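Local atomic coordinates of lipocalin AI-4 (Rhodnius prolixus, PDB entry 5H9N), a protein that binds the cysteinyl leukotriene C4 within a lipocalin barrel and, as a salivary protein of a blood-feeding insect, probably sequesters such mediators at the bite. Residues 4-12 and 71-79; 90-98 and 107-115. The protein carries 1 engineered substitution. One frame throughout, in Å; residues are numbered along the deposited sequence.

How the contacts relate
The two contacts illustrate how a lipocalin barrel wall is packed against on its outside and lined on its inside. Contact 1 comes first along the chain: its N-terminal loop, residues 4-12, lies against the turn that leads from strand 63-71 into strand 78-85. Contact 2 follows, pairing strands 90-100 and 105-112 of the next hairpin. Their centres are 10 Å apart, and strands 78-85 and 90-100 are neighbours in the same antiparallel sheet, with Tyr79 paired to Met95. A disulfide between Cys10 and Cys111 ties the loop to the hairpin. Contact 1 lies at the surface, whereas contact 2 is buried and supplies seven residues of the leukotriene pocket.

Contact 1: residues 4-12 and 71-79; sequences TSIPTGCNA and TVSGNQGFY
Thr4 and Ser5 run beside Ser73 and Gly74, where Ser5 CA lies 5.0 Å from Gly74 CA, an irregular N-terminal segment passing a tight connection without pairing as a strand. Two successive beta turns, type I from Val72 to Asn75 and type II from Asn75 to Phe78, shape that connection. The backbone link between the segments is a weak hydrogen bond from Gly74 N to Thr4 O (2.9 Å, 127° at the hydrogen).

A straighter bond ends on the Asn75 side chain. With CG beside its own backbone N (chi1 -60°), the amide reaches the loop and OD1 accepts from Ile6 N at 2.9 Å, the donor tilted 34° from the carbonyl plane. On the other arm of the amide, ND2 lies against Ala12 CB at 3.9 Å.

Ile6 divides its branches over the Phe78 ring, the two side chains crossing at about a right angle. Its CG2 packs on CD2 of Phe78 at 3.6 Å, while CD1 makes a CH-pi contact over the face, 4.3 Å from the ring centroid. Ala12 O comes to the ring edge, 3.4 Å from Phe78 CE1. Val72 CG1 lies against Ser5 CA at 3.7 Å.

Ile6 and Pro7 of the loop touch Tyr94, as does Val72, and Phe78 touches Ala96, so both segments rest on strand 90-100. The arrangement is that of an N-terminal segment packed on the outside of a lipocalin barrel, beside a turn between consecutive antiparallel strands.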
loop_
_atom_site.group_PDB
_atom_site.type_symbol
_atom_site.label_atom_id
_atom_site.label_comp_id
_atom_site.label_asym_id
_atom_site.label_seq_id
_atom_site.Cartn_x
_atom_site.Cartn_y
_atom_site.Cartn_z
ATOM N N THR A 4 17.865 2.430 7.105
ATOM C CA THR A 4 18.302 1.239 6.378
ATOM C C THR A 4 17.411 0.019 6.589
ATOM O O THR A 4 17.625 -1.026 5.977
ATOM C CB THR A 4 19.736 0.872 6.768
ATOM O OG1 THR A 4 19.836 0.790 8.197
ATOM C CG2 THR A 4 20.698 1.931 6.257
ATOM N N SER A 5 16.419 0.145 7.460
ATOM C CA SER A 5 15.446 -0.923 7.637
ATOM C C SER A 5 14.125 -0.324 8.073
ATOM O O SER A 5 14.069 0.829 8.511
ATOM C CB SER A 5 15.940 -1.977 8.643
ATOM O OG SER A 5 16.257 -1.414 9.903
ATOM N N ILE A 6 13.055 -1.093 7.925
ATOM C CA ILE A 6 11.737 -0.628 8.294
ATOM C C ILE A 6 11.644 -0.411 9.809
ATOM O O ILE A 6 12.435 -0.956 10.570
ATOM C CB ILE A 6 10.673 -1.618 7.810
ATOM C CG1 ILE A 6 10.847 -2.986 8.483
ATOM C CG2 ILE A 6 10.712 -1.703 6.267
ATOM C CD1 ILE A 6 9.862 -4.031 8.005
ATOM N N PRO A 7 10.669 0.398 10.252
ATOM C CA PRO A 7 10.596 0.690 11.690
ATOM C C PRO A 7 10.370 -0.560 12.534
ATOM O O PRO A 7 9.672 -1.486 12.111
ATOM C CB PRO A 7 9.389 1.633 11.795
ATOM C CG PRO A 7 9.265 2.249 10.451
ATOM C CD PRO A 7 9.672 1.172 9.488
ATOM N N THR A 8 10.974 -0.579 13.714
ATOM C CA THR A 8 10.750 -1.653 14.665
ATOM C C THR A 8 9.263 -1.778 14.958
ATOM O O THR A 8 8.591 -0.783 15.246
ATOM C CB THR A 8 11.519 -1.403 15.950
ATOM O OG1 THR A 8 12.893 -1.181 15.623
ATOM C CG2 THR A 8 11.401 -2.592 16.893
ATOM N N GLY A 9 8.742 -2.992 14.867
ATOM C CA GLY A 9 7.314 -3.197 15.018
ATOM C C GLY A 9 6.628 -3.511 13.699
ATOM O O GLY A 9 5.573 -4.141 13.673
ATOM N N CYS A 10 7.214 -3.055 12.599
ATOM C CA CYS A 10 6.689 -3.380 11.275
ATOM C C CYS A 10 7.066 -4.801 10.876
ATOM O O CYS A 10 8.165 -5.286 11.197
ATOM C CB CYS A 10 7.197 -2.393 10.228
ATOM S SG CYS A 10 6.587 -0.730 10.485
ATOM N N ASN A 11 6.153 -5.482 10.202
ATOM C CA ASN A 11 6.368 -6.869 9.800
ATOM C C ASN A 11 7.163 -6.940 8.494
ATOM O O ASN A 11 6.705 -6.458 7.469
ATOM C CB ASN A 11 5.002 -7.563 9.668
ATOM C CG ASN A 11 5.096 -9.078 9.576
ATOM O OD1 ASN A 11 6.121 -9.640 9.202
ATOM N ND2 ASN A 11 3.998 -9.749 9.915
ATOM N N ALA A 12 8.345 -7.539 8.528
ATOM C CA ALA A 12 9.154 -7.653 7.315
ATOM C C ALA A 12 8.629 -8.720 6.348
ATOM O O ALA A 12 9.053 -8.763 5.187
ATOM C CB ALA A 12 10.599 -7.935 7.669
ATOM N N THR A 71 13.911 2.487 -2.357
ATOM C CA THR A 71 14.022 1.144 -1.803
ATOM C C THR A 71 14.643 1.188 -0.410
ATOM O O THR A 71 15.440 2.065 -0.095
ATOM C CB THR A 71 14.860 0.224 -2.695
ATOM O OG1 THR A 71 16.130 0.838 -2.942
ATOM C CG2 THR A 71 14.164 -0.030 -4.006
ATOM N N VAL A 72 14.261 0.232 0.428
ATOM C CA VAL A 72 14.823 0.089 1.760
ATOM C C VAL A 72 15.933 -0.945 1.678
ATOM O O VAL A 72 15.675 -2.121 1.386
ATOM C CB VAL A 72 13.765 -0.347 2.782
ATOM C CG1 VAL A 72 14.379 -0.506 4.146
ATOM C CG2 VAL A 72 12.622 0.666 2.835
ATOM N N SER A 73 17.160 -0.500 1.916
ATOM C CA SER A 73 18.340 -1.327 1.728
ATOM C C SER A 73 18.295 -2.688 2.439
ATOM O O SER A 73 18.699 -3.708 1.879
ATOM C CB SER A 73 19.569 -0.543 2.190
ATOM O OG SER A 73 20.742 -1.329 2.081
ATOM N N GLY A 74 17.799 -2.705 3.667
ATOM C CA GLY A 74 17.889 -3.897 4.492
ATOM C C GLY A 74 16.716 -4.850 4.412
ATOM O O GLY A 74 16.782 -5.926 4.987
ATOM N N ASN A 75 15.646 -4.456 3.721
ATOM C CA ASN A 75 14.415 -5.250 3.666
ATOM C C ASN A 75 13.938 -5.420 2.238
ATOM O O ASN A 75 13.313 -4.517 1.661
ATOM C CB ASN A 75 13.285 -4.610 4.490
ATOM C CG ASN A 75 13.633 -4.466 5.957
ATOM O OD1 ASN A 75 13.949 -3.367 6.427
ATOM N ND2 ASN A 75 13.574 -5.573 6.698
ATOM N N GLN A 76 14.253 -6.573 1.664
ATOM C CA GLN A 76 13.891 -6.876 0.288
ATOM C C GLN A 76 12.400 -6.701 0.039
ATOM O O GLN A 76 11.570 -7.194 0.805
ATOM C CB GLN A 76 14.323 -8.300 -0.041
ATOM C CG GLN A 76 14.182 -8.696 -1.485
ATOM C CD GLN A 76 14.641 -10.119 -1.719
ATOM O OE1 GLN A 76 15.839 -10.385 -1.828
ATOM N NE2 GLN A 76 13.693 -11.049 -1.777
ATOM N N GLY A 77 12.077 -5.961 -1.018
ATOM C CA GLY A 77 10.693 -5.732 -1.391
ATOM C C GLY A 77 10.085 -4.475 -0.809
ATOM O O GLY A 77 9.032 -4.029 -1.273
ATOM N N PHE A 78 10.732 -3.895 0.189
ATOM C CA PHE A 78 10.164 -2.719 0.850
ATOM C C PHE A 78 10.614 -1.404 0.234
ATOM O O PHE A 78 11.749 -1.251 -0.253
ATOM C CB PHE A 78 10.499 -2.724 2.345
ATOM C CG PHE A 78 9.506 -3.497 3.171
ATOM C CD1 PHE A 78 9.646 -4.859 3.341
ATOM C CD2 PHE A 78 8.416 -2.859 3.760
ATOM C CE1 PHE A 78 8.715 -5.574 4.095
ATOM C CE2 PHE A 78 7.503 -3.565 4.491
ATOM C CZ PHE A 78 7.651 -4.913 4.670
ATOM N N TYR A 79 9.688 -0.453 0.297
ATOM C CA TYR A 79 9.887 0.912 -0.152
ATOM C C TYR A 79 9.584 1.859 0.989
ATOM O O TYR A 79 8.691 1.599 1.799
ATOM C CB TYR A 79 8.982 1.223 -1.348
ATOM C CG TYR A 79 9.381 0.459 -2.581
ATOM C CD1 TYR A 79 8.962 -0.849 -2.770
ATOM C CD2 TYR A 79 10.224 1.022 -3.527
ATOM C CE1 TYR A 79 9.351 -1.563 -3.881
ATOM C CE2 TYR A 79 10.611 0.322 -4.643
ATOM C CZ TYR A 79 10.170 -0.963 -4.821
ATOM O OH TYR A 79 10.566 -1.670 -5.930
#

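Contact 2: residues 90-98 and 107-115; sequences SFTSYMAVV and LLYRCGLAG. Engineered in segment 107-115: Ala114 (natural residue Tyr). With LTX ((5~{S},6~{R},7~{E},9~{E},11~{Z},14~{Z})-6-[(2~{R})-2-[[(4~{S})-4-azanyl-5-oxidanyl-5-oxidanylidene-pentanoyl]amino]-3-( 2-hydroxy-2-oxoethylamino)-3-oxidanylidene-propyl]sulfanyl-5-oxidanyl-icosa-7,9,11,14-tetraenoic acid), chain B.
Strands 90-98 and 107-112 run antiparallel at 158°, their axes approaching to 4.5 Å, in a beta hairpin of the lipocalin barrel. Tyr94 with Cys111 and Ala96 with Tyr109 form hydrogen-bonded pairs, and Met95 with Arg110 and Val97 with Leu108 the non-hydrogen-bonded ones. Beyond Cys111 the direct ladder gives way to three waters, which bridge the backbone of Thr92 to that of Leu113.

Met95, Leu108 and Arg110, on the same face as Val97, reach the ligand. Met95 bends at chi2 and chi3, which sets its SD against the lipid tail (3.6 Å from LTX C17) and its CE against Leu108 CD2 at 3.6 Å. The other methyl of Leu108, CD1, meets Val97 CG2. On the face of Tyr94 and Cys111, Cys111 O lies at the edge of the tyrosine ring, near its plane. Tyr109 points its hydroxyl away to Asp121 and Asn11, while its CB touches Val98 CG2.

Around the ligand, Phe91 lays its ring face under the cysteinyl portion, LTX CB2 standing over the centre, 3.6 Å above the ring plane. The backbone O of Ala114 (engineered; tyrosine in the natural sequence) accepts a hydrogen bond from LTX N1. Arg110 carries one guanidinium face against the polyene, near LTX C9, and its NH1 bonds to Tyr48. Its remaining nitrogens form a two-pronged grip on the C1 carboxylate, NE to LTX O2 at 2.8 Å and NH2 to LTX O1 at 2.9 Å, the latter almost straight at 177°.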
loop_
_atom_site.group_PDB
_atom_site.type_symbol
_atom_site.label_atom_id
_atom_site.label_comp_id
_atom_site.label_asym_id
_atom_site.label_seq_id
_atom_site.Cartn_x
_atom_site.Cartn_y
_atom_site.Cartn_z
ATOM N N SER A 90 3.661 16.207 6.993
ATOM C CA SER A 90 4.670 15.368 6.365
ATOM C C SER A 90 4.838 14.090 7.167
ATOM O O SER A 90 4.737 14.096 8.390
ATOM C CB SER A 90 6.004 16.101 6.249
ATOM O OG SER A 90 6.603 16.261 7.519
ATOM N N PHE A 91 5.105 12.991 6.477
ATOM C CA PHE A 91 5.258 11.717 7.151
ATOM C C PHE A 91 6.037 10.748 6.277
ATOM O O PHE A 91 6.226 10.982 5.083
ATOM C CB PHE A 91 3.887 11.137 7.532
ATOM C CG PHE A 91 2.989 10.835 6.353
ATOM C CD1 PHE A 91 2.172 11.815 5.812
ATOM C CD2 PHE A 91 2.941 9.561 5.814
ATOM C CE1 PHE A 91 1.338 11.530 4.746
ATOM C CE2 PHE A 91 2.117 9.272 4.748
ATOM C CZ PHE A 91 1.310 10.261 4.211
ATOM N N THR A 92 6.490 9.659 6.888
ATOM C CA THR A 92 7.202 8.604 6.178
ATOM C C THR A 92 6.409 7.323 6.330
ATOM O O THR A 92 6.002 6.972 7.436
ATOM C CB THR A 92 8.616 8.406 6.724
ATOM O OG1 THR A 92 9.299 9.662 6.736
ATOM C CG2 THR A 92 9.402 7.403 5.877
ATOM N N SER A 93 6.158 6.648 5.215
ATOM C CA SER A 93 5.384 5.412 5.194
ATOM C C SER A 93 6.145 4.318 4.451
ATOM O O SER A 93 6.820 4.603 3.463
ATOM C CB SER A 93 4.038 5.660 4.528
ATOM O OG SER A 93 3.252 4.485 4.484
ATOM N N TYR A 94 6.044 3.081 4.921
ATOM C CA TYR A 94 6.755 1.945 4.323
ATOM C C TYR A 94 5.766 0.968 3.727
ATOM O O TYR A 94 4.673 0.776 4.264
ATOM C CB TYR A 94 7.627 1.239 5.370
ATOM C CG TYR A 94 8.666 2.157 5.961
ATOM C CD1 TYR A 94 8.326 3.078 6.956
ATOM C CD2 TYR A 94 9.973 2.145 5.500
ATOM C CE1 TYR A 94 9.266 3.951 7.475
ATOM C CE2 TYR A 94 10.916 3.003 6.023
ATOM C CZ TYR A 94 10.552 3.902 7.008
ATOM O OH TYR A 94 11.491 4.758 7.528
ATOM N N MET A 95 6.146 0.321 2.635
ATOM C CA MET A 95 5.259 -0.634 2.008
ATOM C C MET A 95 6.006 -1.721 1.264
ATOM O O MET A 95 7.149 -1.535 0.840
ATOM C CB MET A 95 4.313 0.095 1.058
ATOM C CG MET A 95 5.065 0.868 -0.000
ATOM S SD MET A 95 4.324 0.701 -1.598
ATOM C CE MET A 95 4.665 -1.013 -1.579
ATOM N N ALA A 96 5.337 -2.854 1.079
ATOM C CA ALA A 96 5.840 -3.919 0.223
ATOM C C ALA A 96 4.669 -4.481 -0.561
ATOM O O ALA A 96 3.557 -4.578 -0.028
ATOM C CB ALA A 96 6.503 -5.008 1.044
ATOM N N VAL A 97 4.900 -4.851 -1.815
ATOM C CA VAL A 97 3.874 -5.508 -2.619
ATOM C C VAL A 97 3.934 -7.008 -2.335
ATOM O O VAL A 97 4.893 -7.689 -2.692
ATOM C CB VAL A 97 4.062 -5.236 -4.117
ATOM C CG1 VAL A 97 2.971 -5.932 -4.922
ATOM C CG2 VAL A 97 4.035 -3.744 -4.379
ATOM N N VAL A 98 2.913 -7.530 -1.673
ATOM C CA VAL A 98 2.880 -8.929 -1.297
ATOM C C VAL A 98 2.593 -9.820 -2.501
ATOM O O VAL A 98 3.255 -10.833 -2.698
ATOM C CB VAL A 98 1.834 -9.160 -0.187
ATOM C CG1 VAL A 98 1.774 -10.622 0.196
ATOM C CG2 VAL A 98 2.163 -8.292 1.034
ATOM N N LEU A 107 -1.997 -6.718 -3.677
ATOM C CA LEU A 107 -2.100 -6.792 -2.228
ATOM C C LEU A 107 -0.826 -6.235 -1.637
ATOM O O LEU A 107 0.251 -6.756 -1.924
ATOM C CB LEU A 107 -2.288 -8.243 -1.781
ATOM C CG LEU A 107 -2.386 -8.473 -0.277
ATOM C CD1 LEU A 107 -3.631 -7.821 0.286
ATOM C CD2 LEU A 107 -2.313 -9.963 0.063
ATOM N N LEU A 108 -0.942 -5.164 -0.860
ATOM C CA LEU A 108 0.199 -4.505 -0.241
ATOM C C LEU A 108 0.142 -4.578 1.263
ATOM O O LEU A 108 -0.938 -4.656 1.866
ATOM C CB LEU A 108 0.276 -3.027 -0.664
ATOM C CG LEU A 108 1.011 -2.683 -1.959
ATOM C CD1 LEU A 108 0.333 -3.344 -3.157
ATOM C CD2 LEU A 108 1.086 -1.172 -2.148
ATOM N N TYR A 109 1.310 -4.505 1.872
ATOM C CA TYR A 109 1.454 -4.298 3.306
ATOM C C TYR A 109 1.997 -2.898 3.497
ATOM O O TYR A 109 2.922 -2.504 2.777
ATOM C CB TYR A 109 2.397 -5.335 3.906
ATOM C CG TYR A 109 2.716 -5.101 5.364
ATOM C CD1 TYR A 109 1.768 -5.360 6.348
ATOM C CD2 TYR A 109 3.957 -4.615 5.763
ATOM C CE1 TYR A 109 2.049 -5.150 7.680
ATOM C CE2 TYR A 109 4.247 -4.404 7.089
ATOM C CZ TYR A 109 3.292 -4.660 8.045
ATOM O OH TYR A 109 3.622 -4.444 9.370
ATOM N N ARG A 110 1.413 -2.131 4.411
ATOM C CA ARG A 110 1.878 -0.788 4.697
ATOM C C ARG A 110 2.094 -0.627 6.192
ATOM O O ARG A 110 1.332 -1.165 6.991
ATOM C CB ARG A 110 0.875 0.253 4.187
ATOM C CG ARG A 110 1.330 1.705 4.360
ATOM C CD ARG A 110 0.492 2.681 3.540
ATOM N NE ARG A 110 -0.887 2.728 4.003
ATOM C CZ ARG A 110 -1.880 3.305 3.331
ATOM N NH1 ARG A 110 -1.635 3.876 2.154
ATOM N NH2 ARG A 110 -3.112 3.277 3.816
ATOM N N CYS A 111 3.120 0.121 6.577
ATOM C CA CYS A 111 3.444 0.314 7.983
ATOM C C CYS A 111 4.190 1.629 8.167
ATOM O O CYS A 111 5.004 2.001 7.329
ATOM C CB CYS A 111 4.277 -0.864 8.492
ATOM S SG CYS A 111 4.557 -0.898 10.253
ATOM N N GLY A 112 3.940 2.325 9.260
ATOM C CA GLY A 112 4.665 3.546 9.537
ATOM C C GLY A 112 4.247 4.160 10.850
ATOM O O GLY A 112 3.216 3.797 11.435
ATOM N N LEU A 113 5.057 5.094 11.322
ATOM C CA LEU A 113 4.721 5.864 12.507
ATOM C C LEU A 113 3.684 6.919 12.134
ATOM O O LEU A 113 3.824 7.607 11.122
ATOM C CB LEU A 113 5.968 6.515 13.100
ATOM C CG LEU A 113 7.099 5.573 13.505
ATOM C CD1 LEU A 113 8.209 6.360 14.186
ATOM C CD2 LEU A 113 6.598 4.460 14.411
ATOM N N ALA A 114 2.636 7.036 12.941
ATOM C CA ALA A 114 1.562 7.975 12.641
ATOM C C ALA A 114 0.900 8.490 13.912
ATOM O O ALA A 114 -0.324 8.461 14.040
ATOM C CB ALA A 114 0.529 7.324 11.735
ATOM N N GLY A 115 1.716 8.958 14.851
ATOM C CA GLY A 115 1.200 9.539 16.078
ATOM C C GLY A 115 1.721 8.890 17.341
ATOM O O GLY A 115 1.408 9.331 18.448
HETATM O O2 LTX B . -1.518 1.918 6.615
HETATM C C1 LTX B . -2.672 2.087 7.073
HETATM O O1 LTX B . -3.699 2.052 6.351
HETATM C C2 LTX B . -2.830 2.326 8.556
HETATM C C3 LTX B . -3.181 3.790 8.799
HETATM C C4 LTX B . -2.283 4.704 7.967
HETATM C C5 LTX B . -2.438 6.155 8.401
HETATM O O3 LTX B . -3.717 6.666 7.998
HETATM C C6 LTX B . -1.335 7.039 7.828
HETATM C C7 LTX B . -1.402 7.095 6.307
HETATM C C8 LTX B . -0.432 6.597 5.521
HETATM C C9 LTX B . -0.540 6.698 4.057
HETATM C C10 LTX B . 0.468 6.442 3.211
HETATM C C11 LTX B . 0.269 6.585 1.765
HETATM C C12 LTX B . 1.164 6.340 0.799
HETATM C C13 LTX B . 2.587 5.857 1.021
HETATM C C14 LTX B . 2.639 4.364 1.279
HETATM C C15 LTX B . 2.507 3.445 0.330
HETATM C C16 LTX B . 2.305 3.804 -1.123
HETATM C C17 LTX B . 1.389 2.781 -1.788
HETATM C C18 LTX B . 1.356 3.020 -3.293
HETATM C C19 LTX B . 0.242 2.239 -3.972
HETATM C C20 LTX B . 0.258 2.469 -5.471
HETATM O O32 LTX B . -4.056 11.336 3.805
HETATM C C21 LTX B . -3.307 10.882 4.690
HETATM O O31 LTX B . -3.272 9.676 5.011
HETATM C CA3 LTX B . -2.401 11.845 5.411
HETATM N N3 LTX B . -1.570 11.134 6.371
HETATM C C22 LTX B . -0.889 11.736 7.341
HETATM O O33 LTX B . -0.929 12.945 7.487
HETATM C CA2 LTX B . -0.050 10.911 8.276
HETATM C CB2 LTX B . -0.082 9.420 7.943
HETATM S SG2 LTX B . -1.537 8.644 8.562
HETATM N N2 LTX B . -0.426 11.165 9.651
HETATM C CD1 LTX B . 0.478 11.448 10.578
HETATM O OE1 LTX B . 1.662 11.168 10.465
HETATM C CG1 LTX B . -0.078 12.139 11.801
HETATM C CB1 LTX B . 0.925 12.139 12.944
HETATM C CA1 LTX B . 0.196 12.359 14.267
HETATM N N1 LTX B . -0.946 11.427 14.360
HETATM C C23 LTX B . -0.310 13.766 14.366
HETATM O O11 LTX B . -1.532 13.947 14.567
HETATM O O12 LTX B . 0.510 14.702 14.253
HETATM O O HOH W 1 7.216 5.717 9.623
HETATM O O HOH W 2 3.356 6.782 8.325
HETATM O O HOH W 3 6.019 9.376 9.900
#